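Poly-beta-1,6-N-acetyl-D-glucosamine N-deacetylase (Aggregatibacter actinomycetemcomitans, PDB 4U10) probably hydrolyses carbon–nitrogen bonds other than peptide bonds, removing acetyl groups from the amide nitrogens of poly-beta-1,6-N-acetyl-D-glucosamine through the deacetylase domain held in this chain of the longer protein. Local coordinates at residues 142-147 with 205-210; 94-99 with 138-143. One frame throughout, in Å; residues are numbered along the deposited sequence.

Contact 1 of 2, residues 142-147 with 205-210. With ZN (zinc ion), chain C.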
loop_
_atom_site.group_PDB
_atom_site.type_symbol
_atom_site.label_atom_id
_atom_site.label_comp_id
_atom_site.label_asym_id
_atom_site.label_seq_id
_atom_site.Cartn_x
_atom_site.Cartn_y
_atom_site.Cartn_z
ATOM N N ALA A 142 -6.128 1.376 3.873
ATOM C CA ALA A 142 -5.294 2.557 3.844
ATOM C C ALA A 142 -5.420 3.272 2.528
ATOM O O ALA A 142 -5.832 2.698 1.521
ATOM C CB ALA A 142 -3.874 2.164 4.051
ATOM N N SER A 143 -4.995 4.520 2.510
ATOM C CA SER A 143 -4.905 5.255 1.257
ATOM C C SER A 143 -3.626 4.944 0.533
ATOM O O SER A 143 -2.563 4.660 1.171
ATOM C CB SER A 143 -4.940 6.749 1.556
ATOM O OG SER A 143 -4.853 7.526 0.402
ATOM N N HIS A 144 -3.694 5.110 -0.807
ATOM C CA HIS A 144 -2.549 5.028 -1.710
ATOM C C HIS A 144 -2.729 6.138 -2.752
ATOM O O HIS A 144 -2.308 5.999 -3.911
ATOM C CB HIS A 144 -2.565 3.672 -2.395
ATOM C CG HIS A 144 -1.252 3.192 -2.950
ATOM N ND1 HIS A 144 -0.031 3.369 -2.328
ATOM C CD2 HIS A 144 -1.019 2.349 -3.981
ATOM C CE1 HIS A 144 0.898 2.728 -2.998
ATOM N NE2 HIS A 144 0.316 2.082 -3.995
ATOM N N THR A 145 -3.220 7.282 -2.270
ATOM C CA THR A 145 -3.580 8.513 -2.999
ATOM C C THR A 145 -4.872 8.277 -3.740
ATOM O O THR A 145 -5.321 7.164 -3.793
ATOM C CB THR A 145 -2.478 9.069 -3.966
ATOM O OG1 THR A 145 -2.443 8.248 -5.126
ATOM C CG2 THR A 145 -1.104 9.003 -3.281
ATOM N N ASP A 146 -5.533 9.378 -4.140
ATOM C CA ASP A 146 -6.681 9.302 -4.972
ATOM C C ASP A 146 -6.273 9.037 -6.439
ATOM O O ASP A 146 -6.628 8.034 -7.048
ATOM C CB ASP A 146 -7.577 10.565 -4.848
ATOM C CG ASP A 146 -9.022 10.270 -5.285
ATOM O OD1 ASP A 146 -9.545 9.163 -4.945
ATOM O OD2 ASP A 146 -9.631 11.163 -5.895
ATOM N N ASN A 147 -5.549 9.962 -6.992
ATOM C CA ASN A 147 -5.079 9.877 -8.368
ATOM C C ASN A 147 -3.635 10.413 -8.538
ATOM O O ASN A 147 -3.334 11.155 -9.459
ATOM C CB ASN A 147 -6.050 10.610 -9.275
ATOM C CG ASN A 147 -5.710 10.442 -10.732
ATOM O OD1 ASN A 147 -5.133 9.476 -11.094
ATOM N ND2 ASN A 147 -6.003 11.409 -11.528
ATOM N N ILE A 205 -3.652 5.563 7.478
ATOM C CA ILE A 205 -2.341 5.293 6.962
ATOM C C ILE A 205 -2.334 5.825 5.536
ATOM O O ILE A 205 -3.253 5.607 4.800
ATOM C CB ILE A 205 -2.050 3.767 6.904
ATOM C CG1 ILE A 205 -2.138 3.084 8.268
ATOM C CG2 ILE A 205 -0.708 3.399 6.272
ATOM C CD1 ILE A 205 -2.349 1.572 8.133
HETATM N N MSE A 206 -1.246 6.482 5.179
HETATM C CA MSE A 206 -0.906 6.744 3.753
HETATM C C MSE A 206 0.165 5.806 3.345
HETATM O O MSE A 206 1.262 5.758 3.958
HETATM C CB MSE A 206 -0.602 8.213 3.548
HETATM C CG MSE A 206 0.144 8.526 2.229
HETATM SE SE MSE A 206 -1.109 8.149 0.758
HETATM C CE MSE A 206 -2.142 9.742 0.859
ATOM N N VAL A 207 -0.075 5.067 2.256
ATOM C CA VAL A 207 0.989 4.297 1.679
ATOM C C VAL A 207 1.490 4.956 0.421
ATOM O O VAL A 207 0.725 5.165 -0.534
ATOM C CB VAL A 207 0.538 2.841 1.386
ATOM C CG1 VAL A 207 1.720 2.032 0.871
ATOM C CG2 VAL A 207 -0.085 2.172 2.626
ATOM N N TRP A 208 2.801 5.202 0.344
ATOM C CA TRP A 208 3.326 6.033 -0.767
ATOM C C TRP A 208 3.459 5.177 -1.993
ATOM O O TRP A 208 4.036 4.061 -1.905
ATOM C CB TRP A 208 4.707 6.574 -0.397
ATOM C CG TRP A 208 4.709 7.391 0.860
ATOM C CD1 TRP A 208 5.434 7.147 1.984
ATOM C CD2 TRP A 208 3.982 8.608 1.100
ATOM N NE1 TRP A 208 5.169 8.116 2.909
ATOM C CE2 TRP A 208 4.279 9.015 2.402
ATOM C CE3 TRP A 208 3.064 9.371 0.353
ATOM C CZ2 TRP A 208 3.714 10.140 2.967
ATOM C CZ3 TRP A 208 2.531 10.456 0.908
ATOM C CH2 TRP A 208 2.850 10.850 2.204
ATOM N N PRO A 209 2.938 5.650 -3.151
ATOM C CA PRO A 209 3.266 4.986 -4.419
ATOM C C PRO A 209 4.764 4.866 -4.608
ATOM O O PRO A 209 5.495 5.860 -4.437
ATOM C CB PRO A 209 2.690 5.994 -5.464
ATOM C CG PRO A 209 1.436 6.453 -4.782
ATOM C CD PRO A 209 2.010 6.770 -3.404
ATOM N N TYR A 210 5.213 3.661 -4.969
ATOM C CA TYR A 210 6.609 3.368 -5.293
ATOM C C TYR A 210 7.509 3.620 -4.104
ATOM O O TYR A 210 8.697 3.739 -4.263
ATOM C CB TYR A 210 7.055 4.263 -6.479
ATOM C CG TYR A 210 6.012 4.463 -7.628
ATOM C CD1 TYR A 210 5.597 3.437 -8.412
ATOM C CD2 TYR A 210 5.482 5.722 -7.901
ATOM C CE1 TYR A 210 4.656 3.624 -9.420
ATOM C CE2 TYR A 210 4.570 5.937 -8.926
ATOM C CZ TYR A 210 4.164 4.876 -9.689
ATOM O OH TYR A 210 3.252 5.097 -10.719
HETATM ZN ZN ZN C . 1.265 1.251 -5.670
HETATM O O HOH W 1 3.007 1.099 -4.986
#
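Ser143 and Val207 lie at the tight end of this contact, where the loop 142-147 runs beside strand 205-207. Ser143 O accepts the N-H of Val207 at 2.7 Å, and Ser143 N donates to Ile205 O, so a single bridge centred on Ser143 and Met206 joins the backbones. On one flank Ala142 CB presses on Ile205 CB at 3.7 Å. On another the bent Met206 (selenomethionine) brings CE to within 3.5 Å of Ser143 OG. That hydroxyl also takes the N-H of Thr145 in an ST turn and bonds to Ser191 of helix 177-199, which fixes the start of the loop.

The bridge sets up the next residue. His144 has CG anti to its backbone N (chi1 -158°), which swings the imidazole over toward Val207 O. ND1 donates to Val207 O at 2.6 Å; the oxygen lies near the ring plane, although the N-H meets the carbonyl from above its plane. Pro209 CG covers one ring face, and Pro209 CD meets Thr145 CG2 tip to tip at 3.8 Å. With its rotation thus restrained, the ring offers NE2 to zinc at 2.1 Å.

Beyond the metal the contact opens out. Water 1, a zinc ligand at 1.9 Å, accepts a weak, long bond from Tyr210 N, and the Tyr210 side chain is exposed. Asp75 and His149 complete the protein ligands: this is the Asp-His-His metal site characteristic of NodB-type polysaccharide deacetylases, with Val207 O as a second-shell support.

Contact 2 of 2, residues 94-99 with 138-143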
loop_
_atom_site.group_PDB
_atom_site.type_symbol
_atom_site.label_atom_id
_atom_site.label_comp_id
_atom_site.label_asym_id
_atom_site.label_seq_id
_atom_site.Cartn_x
_atom_site.Cartn_y
_atom_site.Cartn_z
ATOM N N PRO A 94 -4.264 -10.985 9.519
ATOM C CA PRO A 94 -4.735 -9.685 9.082
ATOM C C PRO A 94 -3.693 -8.995 8.193
ATOM O O PRO A 94 -2.501 -9.406 8.137
ATOM C CB PRO A 94 -4.882 -8.907 10.374
ATOM C CG PRO A 94 -3.937 -9.530 11.315
ATOM C CD PRO A 94 -3.810 -10.968 10.914
ATOM N N ALA A 95 -4.128 -7.919 7.576
ATOM C CA ALA A 95 -3.311 -7.176 6.621
ATOM C C ALA A 95 -3.883 -5.751 6.431
ATOM O O ALA A 95 -5.013 -5.475 6.785
ATOM C CB ALA A 95 -3.324 -7.916 5.311
ATOM N N VAL A 96 -3.040 -4.889 5.876
ATOM C CA VAL A 96 -3.349 -3.578 5.405
ATOM C C VAL A 96 -3.437 -3.636 3.874
ATOM O O VAL A 96 -2.575 -4.218 3.231
ATOM C CB VAL A 96 -2.255 -2.589 5.828
ATOM C CG1 VAL A 96 -2.514 -1.239 5.188
ATOM C CG2 VAL A 96 -2.220 -2.457 7.334
ATOM N N PHE A 97 -4.476 -3.051 3.312
ATOM C CA PHE A 97 -4.683 -3.022 1.858
ATOM C C PHE A 97 -4.780 -1.529 1.470
ATOM O O PHE A 97 -5.543 -0.776 2.100
ATOM C CB PHE A 97 -5.993 -3.727 1.551
ATOM C CG PHE A 97 -6.406 -3.743 0.091
ATOM C CD1 PHE A 97 -5.519 -4.079 -0.908
ATOM C CD2 PHE A 97 -7.748 -3.513 -0.269
ATOM C CE1 PHE A 97 -5.960 -4.135 -2.232
ATOM C CE2 PHE A 97 -8.182 -3.636 -1.603
ATOM C CZ PHE A 97 -7.271 -3.897 -2.563
ATOM N N ALA A 98 -4.033 -1.120 0.436
ATOM C CA ALA A 98 -3.991 0.248 -0.014
ATOM C C ALA A 98 -4.367 0.428 -1.500
ATOM O O ALA A 98 -3.515 0.551 -2.417
ATOM C CB ALA A 98 -2.646 0.848 0.304
ATOM N N PRO A 99 -5.691 0.449 -1.741
ATOM C CA PRO A 99 -6.121 0.677 -3.109
ATOM C C PRO A 99 -6.050 2.156 -3.548
ATOM O O PRO A 99 -6.328 3.068 -2.779
ATOM C CB PRO A 99 -7.568 0.150 -3.069
ATOM C CG PRO A 99 -8.036 0.646 -1.681
ATOM C CD PRO A 99 -6.820 0.349 -0.808
ATOM N N LEU A 138 -10.184 -8.608 9.167
ATOM C CA LEU A 138 -8.800 -8.938 8.811
ATOM C C LEU A 138 -8.036 -7.845 8.040
ATOM O O LEU A 138 -6.812 -7.773 8.072
ATOM C CB LEU A 138 -8.756 -10.246 8.013
ATOM C CG LEU A 138 -9.072 -11.506 8.822
ATOM C CD1 LEU A 138 -9.021 -12.674 7.877
ATOM C CD2 LEU A 138 -8.110 -11.673 9.967
ATOM N N VAL A 139 -8.741 -6.998 7.353
ATOM C CA VAL A 139 -8.129 -6.081 6.408
ATOM C C VAL A 139 -8.450 -4.628 6.780
ATOM O O VAL A 139 -9.621 -4.220 6.804
ATOM C CB VAL A 139 -8.609 -6.368 4.985
ATOM C CG1 VAL A 139 -7.890 -5.445 3.956
ATOM C CG2 VAL A 139 -8.487 -7.866 4.642
ATOM N N GLU A 140 -7.398 -3.867 7.054
ATOM C CA GLU A 140 -7.439 -2.439 7.288
ATOM C C GLU A 140 -7.275 -1.732 5.918
ATOM O O GLU A 140 -6.354 -2.082 5.155
ATOM C CB GLU A 140 -6.248 -2.081 8.175
ATOM C CG GLU A 140 -5.902 -0.590 8.316
ATOM C CD GLU A 140 -6.455 0.009 9.580
ATOM O OE1 GLU A 140 -6.692 -0.747 10.514
ATOM O OE2 GLU A 140 -6.645 1.208 9.636
ATOM N N ILE A 141 -8.196 -0.814 5.596
ATOM C CA ILE A 141 -8.096 0.035 4.382
ATOM C C ILE A 141 -7.258 1.313 4.562
ATOM O O ILE A 141 -7.593 2.182 5.307
ATOM C CB ILE A 141 -9.466 0.377 3.803
ATOM C CG1 ILE A 141 -10.339 -0.853 3.781
ATOM C CG2 ILE A 141 -9.303 0.872 2.364
ATOM C CD1 ILE A 141 -9.708 -2.074 3.079
ATOM N N ALA A 142 -6.128 1.376 3.873
ATOM C CA ALA A 142 -5.294 2.557 3.844
ATOM C C ALA A 142 -5.420 3.272 2.528
ATOM O O ALA A 142 -5.832 2.698 1.521
ATOM C CB ALA A 142 -3.874 2.164 4.051
ATOM N N SER A 143 -4.995 4.520 2.510
ATOM C CA SER A 143 -4.905 5.255 1.257
ATOM C C SER A 143 -3.626 4.944 0.533
ATOM O O SER A 143 -2.563 4.660 1.171
ATOM C CB SER A 143 -4.940 6.749 1.556
ATOM O OG SER A 143 -4.853 7.526 0.402
#
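Phe97 and Ile141 form one rung of a parallel strand pair, 95-99 with 139-141, whose connection runs through helix 127-135 as in a beta-alpha-beta crossover of the deformed (beta/alpha) barrel of this deacetylase family. Four backbone hydrogen bonds alternate along it: Ala95 N to Leu138 O, Glu140 N to Ala95 O, Phe97 N to Glu140 O and Ala142 N to Phe97 O. The third, at 2.8 Å, is nearly straight at 169°. The short strand axes are 35° apart, so the pair is clearly twisted.

The side chain of Phe97 shows how the helix-covered face is filled. Its CB starts against Val139 CG1, 3.5 Å away. From there CG stands anti to the backbone N (chi1 177°), carrying the ring out from the strand. Ring atom CD2 meets Ile141 CD1 at 4.1 Å, the methyl lying at the ring edge, while Pro99 CD sits over one ring face, offset toward the rim. The side chain also touches Met80 of helix 79-91 and Met133 of helix 127-135, and these helices cover this face.

Val96 and Glu140 point to the other face, side by side, with Val96 CG2 4.1 Å from Glu140 CB. The Glu140 chain bends at chi2, and its carboxylate oxygen OE2 forms a salt bridge with Arg204. Val96 CG1 also rests on Ala142 CB at 3.8 Å. Past the last rung, Pro99 CD lies 3.5 Å from Ala142 O, the same oxygen that Ala98 CA approaches at 3.4 Å in a CA-H...O contact.

How the contacts relate
Following the chain from the N terminus, past strands 3-13 and 68-75 of the mixed sheet, strand 95-99 comes next into play, and contact 2 closes the loop through helix 127-135 when 138-143 returns beside it. Ala142 and Ser143 then belong to both contacts: contact 1 begins where contact 2 ends, and closes a second loop, through helix 177-199, at 205-210. The two loops thus follow in tandem, neither nested nor crossed. Contact 1 ties the loop leaving edge strand 139-141 to strand 205-207 of the three-stranded parallel sheet. They also touch directly, Val207 CG2 lying 3.7 Å from Ala98 CB, and CB of His144, itself a zinc ligand, 3.3 Å from Ala98 O.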